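Local atomic coordinates of DsbA-like disulfide oxidoreductase (PDB entry 6EEZ), a protein that probably rearranges disulfide bonds in substrate proteins by thiol-disulfide exchange, acting as a DsbA-like disulfide isomerase. Residues A[164-169]-A[179-184]. Sequence-based numbering, arbitrary orientation.
Sequences IGDSLF and RKKVDE
Ile-164 and Val-182 are where the two backbones come nearest, with CA atoms 7.5 Å apart. Residues 164-169 hold the turn of the hairpin made by strands 161-164 and 167-170, a type II' turn from Ile-164 to Ser-167. The turn is closed by backbone bonds from Ile-164 N to Ser-167 O and from Ser-167 N to Ile-164 O. Gly-165 sits at its second position with a positive phi (63°), which favours glycine. Residues 179-184 belong to the C-terminal helix 175-185.

Lys-181 carries most of the contact. Its CG lies anti to the backbone N (chi1 179°), and the chain then bends at chi2 (71°). CB and CG pass the Phe-169 ring near CZ, with CB 4.1 Å from that atom. CE then passes beside Ser-167 and the chain ends at the turn. There NZ donates to Ser-167 OG at 2.7 Å. It also forms a salt bridge with Asp-166 OD1 at 2.9 Å, meeting that oxygen nearly along its C-O axis. Glu-184 OE2, one helical turn on, adds a weak bond to NZ at 3.4 Å. The two carboxylates therefore share one ammonium group, which probably eases their mutual repulsion.

Deeper in, Ile-164 CD1 packs on Val-182 CG2. Ile-164 also touches Leu-178 and Leu-185. The contact seats the C-terminal helix on the final beta hairpin of the sheet, the closing beta-beta-alpha unit of the thioredoxin fold.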
loop_
_atom_site.group_PDB
_atom_site.type_symbol
_atom_site.label_atom_id
_atom_site.label_comp_id
_atom_site.label_asym_id
_atom_site.label_seq_id
_atom_site.Cartn_x
_atom_site.Cartn_y
_atom_site.Cartn_z
ATOM N N ILE A 164 2.911 11.021 4.587
ATOM C CA ILE A 164 2.191 12.116 3.940
ATOM C C ILE A 164 3.089 13.347 3.925
ATOM O O ILE A 164 3.458 13.848 4.979
ATOM C CB ILE A 164 0.884 12.471 4.675
ATOM C CG1 ILE A 164 0.015 11.225 4.900
ATOM C CG2 ILE A 164 0.138 13.530 3.917
ATOM C CD1 ILE A 164 -1.240 11.495 5.784
ATOM N N GLY A 165 3.392 13.851 2.733
ATOM C CA GLY A 165 4.206 15.039 2.599
ATOM C C GLY A 165 5.609 14.776 3.152
ATOM O O GLY A 165 6.309 13.903 2.641
ATOM N N ASP A 166 5.989 15.493 4.210
ATOM C CA ASP A 166 7.306 15.333 4.827
ATOM C C ASP A 166 7.215 14.624 6.170
ATOM O O ASP A 166 8.175 14.647 6.956
ATOM C CB ASP A 166 7.989 16.699 5.002
ATOM C CG ASP A 166 7.169 17.667 5.832
ATOM O OD1 ASP A 166 6.005 17.339 6.165
ATOM O OD2 ASP A 166 7.682 18.774 6.133
ATOM N N SER A 167 6.075 13.977 6.408
ATOM C CA SER A 167 5.794 13.289 7.660
ATOM C C SER A 167 5.639 11.780 7.522
ATOM O O SER A 167 5.234 11.264 6.487
ATOM C CB SER A 167 4.525 13.854 8.282
ATOM O OG SER A 167 4.702 15.220 8.609
ATOM N N LEU A 168 5.942 11.064 8.592
ATOM C CA LEU A 168 5.863 9.616 8.552
ATOM C C LEU A 168 5.148 9.180 9.810
ATOM O O LEU A 168 5.595 9.470 10.917
ATOM C CB LEU A 168 7.264 8.997 8.413
ATOM C CG LEU A 168 7.360 7.528 7.968
ATOM C CD1 LEU A 168 8.734 7.194 7.385
ATOM C CD2 LEU A 168 7.084 6.669 9.121
ATOM N N PHE A 169 4.000 8.526 9.601
ATOM C CA PHE A 169 3.132 8.036 10.677
ATOM C C PHE A 169 3.257 6.524 10.808
ATOM O O PHE A 169 3.080 5.811 9.836
ATOM C CB PHE A 169 1.681 8.419 10.401
ATOM C CG PHE A 169 1.453 9.901 10.332
ATOM C CD1 PHE A 169 1.246 10.640 11.485
ATOM C CD2 PHE A 169 1.462 10.549 9.117
ATOM C CE1 PHE A 169 1.042 11.997 11.424
ATOM C CE2 PHE A 169 1.257 11.911 9.049
ATOM C CZ PHE A 169 1.044 12.635 10.207
ATOM N N ARG A 179 -6.031 13.408 8.968
ATOM C CA ARG A 179 -6.866 14.410 8.288
ATOM C C ARG A 179 -6.372 15.847 8.505
ATOM O O ARG A 179 -6.425 16.668 7.592
ATOM C CB ARG A 179 -8.336 14.296 8.741
ATOM C CG ARG A 179 -9.125 13.222 7.989
ATOM C CD ARG A 179 -10.567 13.115 8.454
ATOM N NE ARG A 179 -11.363 12.275 7.546
ATOM C CZ ARG A 179 -12.555 11.757 7.847
ATOM N NH1 ARG A 179 -13.093 11.981 9.035
ATOM N NH2 ARG A 179 -13.195 10.999 6.965
ATOM N N LYS A 180 -5.920 16.141 9.718
ATOM C CA LYS A 180 -5.372 17.448 10.050
ATOM C C LYS A 180 -4.077 17.717 9.259
ATOM O O LYS A 180 -3.864 18.825 8.765
ATOM C CB LYS A 180 -5.121 17.539 11.565
ATOM C CG LYS A 180 -4.425 18.825 12.034
ATOM C CD LYS A 180 -4.409 18.971 13.562
ATOM C CE LYS A 180 -2.973 19.047 14.118
ATOM N NZ LYS A 180 -2.913 19.585 15.517
ATOM N N LYS A 181 -3.216 16.706 9.139
ATOM C CA LYS A 181 -1.997 16.857 8.356
ATOM C C LYS A 181 -2.326 17.099 6.893
ATOM O O LYS A 181 -1.741 17.971 6.257
ATOM C CB LYS A 181 -1.102 15.630 8.484
ATOM C CG LYS A 181 0.183 15.714 7.666
ATOM C CD LYS A 181 1.177 16.722 8.215
ATOM C CE LYS A 181 2.397 16.787 7.300
ATOM N NZ LYS A 181 3.584 17.563 7.794
ATOM N N VAL A 182 -3.259 16.324 6.355
ATOM C CA VAL A 182 -3.723 16.541 4.983
ATOM C C VAL A 182 -4.281 17.944 4.763
ATOM O O VAL A 182 -4.058 18.538 3.719
ATOM C CB VAL A 182 -4.811 15.537 4.598
ATOM C CG1 VAL A 182 -5.534 15.978 3.299
ATOM C CG2 VAL A 182 -4.217 14.169 4.444
ATOM N N ASP A 183 -5.033 18.464 5.724
ATOM C CA ASP A 183 -5.649 19.787 5.571
ATOM C C ASP A 183 -4.598 20.875 5.667
ATOM O O ASP A 183 -4.619 21.852 4.921
ATOM C CB ASP A 183 -6.727 20.029 6.634
ATOM C CG ASP A 183 -8.056 19.447 6.257
ATOM O OD1 ASP A 183 -8.133 18.777 5.202
ATOM O OD2 ASP A 183 -9.034 19.671 7.006
ATOM N N GLU A 184 -3.699 20.704 6.627
ATOM C CA GLU A 184 -2.581 21.606 6.815
ATOM C C GLU A 184 -1.805 21.746 5.508
ATOM O O GLU A 184 -1.477 22.852 5.084
ATOM C CB GLU A 184 -1.704 21.078 7.954
ATOM C CG GLU A 184 -0.282 21.604 8.043
ATOM C CD GLU A 184 0.601 20.688 8.880
ATOM O OE1 GLU A 184 0.161 20.283 9.979
ATOM O OE2 GLU A 184 1.718 20.351 8.424
#